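Local coordinates for genome polyprotein (Chicken sicinivirus JSY, PDB 6QWT), which is the 3Dpol part of the viral polyprotein, an RNA-dependent RNA polymerase that synthesises viral RNA on an RNA template, at residues Ala177-Ile180 with His181-Ile184; Ser262-Pro265 with Asp266-Gln269. One frame throughout, in Å; residues are numbered along the deposited sequence.

Contact 1 (Ala177-Ile180 with His181-Ile184)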
ATOM      1  N   ALA A 177      -4.274 -11.458   3.250  1.00 28.04           N
ATOM      2  CA  ALA A 177      -3.194 -12.089   2.505  1.00 29.40           C
ATOM      3  C   ALA A 177      -3.766 -13.102   1.523  1.00 29.43           C
ATOM      4  O   ALA A 177      -4.580 -13.950   1.903  1.00 28.15           O
ATOM      5  CB  ALA A 177      -2.199 -12.770   3.450  1.00 24.54           C
ATOM      6  N   ALA A 178      -3.342 -13.008   0.268  1.00 28.78           N
ATOM      7  CA  ALA A 178      -3.719 -13.980  -0.742  1.00 28.89           C
ATOM      8  C   ALA A 178      -2.850 -15.228  -0.618  1.00 25.16           C
ATOM      9  O   ALA A 178      -1.734 -15.171  -0.094  1.00 21.81           O
ATOM     10  CB  ALA A 178      -3.580 -13.371  -2.135  1.00 24.97           C
ATOM     11  N   PRO A 179      -3.338 -16.376  -1.084  1.00 25.97           N
ATOM     12  CA  PRO A 179      -2.532 -17.598  -1.013  1.00 25.61           C
ATOM     13  C   PRO A 179      -1.410 -17.592  -2.043  1.00 24.95           C
ATOM     14  O   PRO A 179      -1.453 -16.887  -3.054  1.00 25.14           O
ATOM     15  CB  PRO A 179      -3.542 -18.715  -1.293  1.00 25.31           C
ATOM     16  CG  PRO A 179      -4.633 -18.058  -2.064  1.00 26.11           C
ATOM     17  CD  PRO A 179      -4.697 -16.631  -1.595  1.00 23.00           C
ATOM     18  N   ILE A 180      -0.394 -18.419  -1.769  1.00 26.26           N
ATOM     19  CA  ILE A 180       0.841 -18.387  -2.551  1.00 29.32           C
ATOM     20  C   ILE A 180       0.582 -18.773  -4.007  1.00 27.83           C
ATOM     21  O   ILE A 180       1.199 -18.222  -4.927  1.00 26.22           O
ATOM     22  CB  ILE A 180       1.912 -19.286  -1.897  1.00 28.90           C
ATOM     23  CG1 ILE A 180       3.209 -19.270  -2.713  1.00 32.44           C
ATOM     24  CG2 ILE A 180       1.394 -20.714  -1.713  1.00 26.41           C
ATOM     25  CD1 ILE A 180       3.856 -17.901  -2.808  1.00 31.25           C
ATOM     26  N   HIS A 181      -0.338 -19.712  -4.246  1.00 26.44           N
ATOM     27  CA  HIS A 181      -0.606 -20.114  -5.625  1.00 26.73           C
ATOM     28  C   HIS A 181      -1.360 -19.031  -6.388  1.00 28.19           C
ATOM     29  O   HIS A 181      -1.182 -18.899  -7.604  1.00 27.81           O
ATOM     30  CB  HIS A 181      -1.374 -21.441  -5.665  1.00 31.34           C
ATOM     31  CG  HIS A 181      -2.731 -21.390  -5.033  1.00 29.41           C
ATOM     32  ND1 HIS A 181      -2.918 -21.299  -3.670  1.00 29.08           N
ATOM     33  CD2 HIS A 181      -3.970 -21.446  -5.578  1.00 30.84           C
ATOM     34  CE1 HIS A 181      -4.211 -21.288  -3.402  1.00 28.28           C
ATOM     35  NE2 HIS A 181      -4.872 -21.374  -4.543  1.00 31.85           N
ATOM     36  N   ALA A 182      -2.193 -18.243  -5.701  1.00 28.47           N
ATOM     37  CA  ALA A 182      -2.840 -17.112  -6.359  1.00 26.56           C
ATOM     38  C   ALA A 182      -1.857 -15.976  -6.607  1.00 27.75           C
ATOM     39  O   ALA A 182      -2.003 -15.228  -7.582  1.00 25.45           O
ATOM     40  CB  ALA A 182      -4.019 -16.615  -5.525  1.00 22.37           C
ATOM     41  N   ILE A 183      -0.851 -15.833  -5.743  1.00 28.14           N
ATOM     42  CA  ILE A 183       0.128 -14.768  -5.920  1.00 25.11           C
ATOM     43  C   ILE A 183       1.033 -15.066  -7.108  1.00 28.20           C
ATOM     44  O   ILE A 183       1.318 -14.181  -7.926  1.00 27.16           O
ATOM     45  CB  ILE A 183       0.929 -14.569  -4.621  1.00 26.80           C
ATOM     46  CG1 ILE A 183       0.149 -13.668  -3.662  1.00 27.13           C
ATOM     47  CG2 ILE A 183       2.303 -13.984  -4.909  1.00 24.58           C
ATOM     48  CD1 ILE A 183       0.423 -13.949  -2.210  1.00 30.97           C
ATOM     49  N   ILE A 184       1.483 -16.315  -7.238  1.00 23.96           N
ATOM     50  CA  ILE A 184       2.363 -16.676  -8.344  1.00 24.46           C
ATOM     51  C   ILE A 184       1.619 -16.594  -9.674  1.00 26.19           C
ATOM     52  O   ILE A 184       2.168 -16.121 -10.677  1.00 27.45           O
ATOM     53  CB  ILE A 184       2.966 -18.072  -8.105  1.00 24.32           C
ATOM     54  CG1 ILE A 184       3.886 -18.040  -6.882  1.00 26.29           C
ATOM     55  CG2 ILE A 184       3.739 -18.537  -9.323  1.00 25.96           C
ATOM     56  CD1 ILE A 184       4.381 -19.402  -6.455  1.00 31.53           C
TER

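Contact 2 (Ser262-Pro265 with Asp266-Gln269)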
ATOM      1  N   SER A 262      -0.647 -21.653 -23.148  1.00 42.36           N
ATOM      2  CA  SER A 262      -1.120 -22.514 -22.067  1.00 50.21           C
ATOM      3  C   SER A 262      -2.141 -21.844 -21.154  1.00 48.66           C
ATOM      4  O   SER A 262      -2.574 -22.467 -20.179  1.00 48.26           O
ATOM      5  CB  SER A 262       0.063 -22.992 -21.217  1.00 44.60           C
ATOM      6  OG  SER A 262       0.953 -21.922 -20.932  1.00 49.18           O
ATOM      7  N   ILE A 263      -2.530 -20.603 -21.429  1.00 46.20           N
ATOM      8  CA  ILE A 263      -3.360 -19.810 -20.530  1.00 41.07           C
ATOM      9  C   ILE A 263      -4.637 -19.439 -21.272  1.00 41.10           C
ATOM     10  O   ILE A 263      -4.565 -19.003 -22.422  1.00 44.47           O
ATOM     11  CB  ILE A 263      -2.638 -18.543 -20.032  1.00 37.70           C
ATOM     12  CG1 ILE A 263      -1.328 -18.922 -19.328  1.00 40.85           C
ATOM     13  CG2 ILE A 263      -3.528 -17.748 -19.102  1.00 30.60           C
ATOM     14  CD1 ILE A 263      -0.681 -17.787 -18.541  1.00 34.83           C
ATOM     15  N   PRO A 264      -5.813 -19.604 -20.667  1.00 39.87           N
ATOM     16  CA  PRO A 264      -7.049 -19.270 -21.370  1.00 34.90           C
ATOM     17  C   PRO A 264      -7.073 -17.801 -21.747  1.00 35.03           C
ATOM     18  O   PRO A 264      -6.471 -16.954 -21.062  1.00 32.80           O
ATOM     19  CB  PRO A 264      -8.143 -19.609 -20.348  1.00 35.93           C
ATOM     20  CG  PRO A 264      -7.440 -19.728 -19.030  1.00 35.63           C
ATOM     21  CD  PRO A 264      -6.070 -20.218 -19.355  1.00 39.41           C
ATOM     22  N   PRO A 265      -7.770 -17.451 -22.833  1.00 36.92           N
ATOM     23  CA  PRO A 265      -7.662 -16.083 -23.367  1.00 33.17           C
ATOM     24  C   PRO A 265      -8.344 -15.027 -22.516  1.00 36.69           C
ATOM     25  O   PRO A 265      -8.057 -13.837 -22.699  1.00 35.27           O
ATOM     26  CB  PRO A 265      -8.322 -16.195 -24.746  1.00 35.80           C
ATOM     27  CG  PRO A 265      -9.305 -17.306 -24.591  1.00 40.73           C
ATOM     28  CD  PRO A 265      -8.669 -18.293 -23.642  1.00 39.53           C
ATOM     29  N   ASP A 266      -9.239 -15.408 -21.604  1.00 32.07           N
ATOM     30  CA  ASP A 266      -9.902 -14.455 -20.724  1.00 30.29           C
ATOM     31  C   ASP A 266      -9.323 -14.464 -19.311  1.00 29.82           C
ATOM     32  O   ASP A 266      -9.986 -14.003 -18.375  1.00 29.36           O
ATOM     33  CB  ASP A 266     -11.408 -14.726 -20.685  1.00 36.35           C
ATOM     34  CG  ASP A 266     -11.754 -16.073 -20.058  1.00 41.26           C
ATOM     35  OD1 ASP A 266     -10.950 -17.023 -20.176  1.00 38.92           O
ATOM     36  OD2 ASP A 266     -12.841 -16.181 -19.451  1.00 43.07           O
ATOM     37  N   ALA A 267      -8.098 -14.971 -19.142  1.00 26.46           N
ATOM     38  CA  ALA A 267      -7.533 -15.112 -17.803  1.00 25.45           C
ATOM     39  C   ALA A 267      -7.338 -13.764 -17.127  1.00 25.69           C
ATOM     40  O   ALA A 267      -7.433 -13.665 -15.899  1.00 24.57           O
ATOM     41  CB  ALA A 267      -6.204 -15.860 -17.869  1.00 19.92           C
ATOM     42  N   VAL A 268      -7.063 -12.721 -17.909  1.00 21.87           N
ATOM     43  CA  VAL A 268      -6.859 -11.392 -17.346  1.00 23.45           C
ATOM     44  C   VAL A 268      -8.139 -10.893 -16.679  1.00 25.35           C
ATOM     45  O   VAL A 268      -8.141 -10.520 -15.498  1.00 20.70           O
ATOM     46  CB  VAL A 268      -6.367 -10.435 -18.444  1.00 25.82           C
ATOM     47  CG1 VAL A 268      -4.866 -10.594 -18.638  1.00 22.79           C
ATOM     48  CG2 VAL A 268      -7.077 -10.761 -19.747  1.00 34.46           C
ATOM     49  N   GLN A 269      -9.251 -10.893 -17.420  1.00 22.62           N
ATOM     50  CA  GLN A 269     -10.518 -10.441 -16.850  1.00 27.67           C
ATOM     51  C   GLN A 269     -10.953 -11.325 -15.688  1.00 28.02           C
ATOM     52  O   GLN A 269     -11.492 -10.831 -14.690  1.00 27.98           O
ATOM     53  CB  GLN A 269     -11.603 -10.415 -17.926  1.00 29.83           C
ATOM     54  CG  GLN A 269     -11.408  -9.350 -18.992  1.00 27.79           C
ATOM     55  CD  GLN A 269     -10.981  -9.941 -20.321  1.00 34.82           C
ATOM     56  OE1 GLN A 269     -10.199 -10.897 -20.368  1.00 36.50           O
ATOM     57  NE2 GLN A 269     -11.488  -9.376 -21.410  1.00 27.03           N
TER
HETATM   58  O   HOH W   1     -10.139 -11.794 -23.469  1.00 42.30           O

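Contact 1 (Ala177-Ile180 with His181-Ile184)
The imidazole of H181 crosses the ring of P179 obliquely. CE1 of H181 makes the approach, 3.4 Å from CB of P179 and nearly as close to its CG. The histidine ring also meets that of W114, the planes at about 70°, and the side chain touches L138 and E141 of helix 136-147. Its ND1 is hydrogen-bonded to NE1 of W114, which should help to fix the ring's rotation.

This is the N-terminal end of helix 180-189, reached from edge strand 174-177 of the mixed sheet of the polymerase. P179 holds the N-cap position. Its lack of a backbone N-H costs the helix nothing here, and its carbonyl accepts the first bond: N of I183 donates to O of P179 at 3.0 Å. The next bond along the helix runs from N of I184 to O of I180, also 3.0 Å.

The H181 torsion matters. CG sits between the backbone N and the carbonyl carbon (chi1 63°), and this carries the ring back to P179, two residues earlier. CG of P179 also meets CB of A182, at 3.8 Å. I180 and I184 lie side by side and point the same way, with CG1 of I180 3.9 Å from CD1 of I184. Both reach helix 136-147, I180 at L138 and I184 at I142, so this pair joins the two helices. The pair I180 and I183 also touches R120.

I183 turns back toward the loop instead. Its CG1 stands beside the backbone N, and the chain runs on until CD1 lies 3.3 Å from O of A178, with CB of A178 4.0 Å from CG1 of I183.

Contact 2 (Ser262-Pro265 with Asp266-Gln269)
P264 to A267 form a type I beta turn, closed by N of A267 donating to O of P264 at 3.2 Å.

CB of A267 points back at the loop. It presses on CG2 of I263 at 3.5 Å, tighter than usual for two carbons. CG2 of I263, held anti to the backbone N, is the branch that meets A267. The ring of P264 is more distant, with its CG 4.2 Å from CB of A267.

The turn leads straight into helix 267-276, within the catalytic region of the polymerase. D266 is at the N-cap position, but its carboxylate makes no capping bond. Its chi1 of 65° turns the carboxylate back along the chain, and OD1 of D266 lies 3.8 Å from CB of P264.

One water bridges the turn and Q269, in the first turn of the helix. It donates to O of P265 at 3.0 Å and to OE1 of Q269 at 3.2 Å. On the helix side, the side chains of V268 and Q269 both touch A254 of helix 243-256.

Overall arrangement
From the N terminus, the chain first leaves strand 174-177 and enters helix 180-189 through contact 1. It continues past strand 257-258 and enters helix 267-276 through contact 2. Each contact closes a short local bend at a helix start. They come in series, so neither encloses nor crosses the other. Their centres are 17 Å apart, and their nearest atoms are about 9 Å apart without touching. The two helices connect them. L189 of the first helix meets I263 and A267, in the loop and helix start of contact 2. In return, OH of Y271 on helix 267-276 is hydrogen-bonded to O of A182.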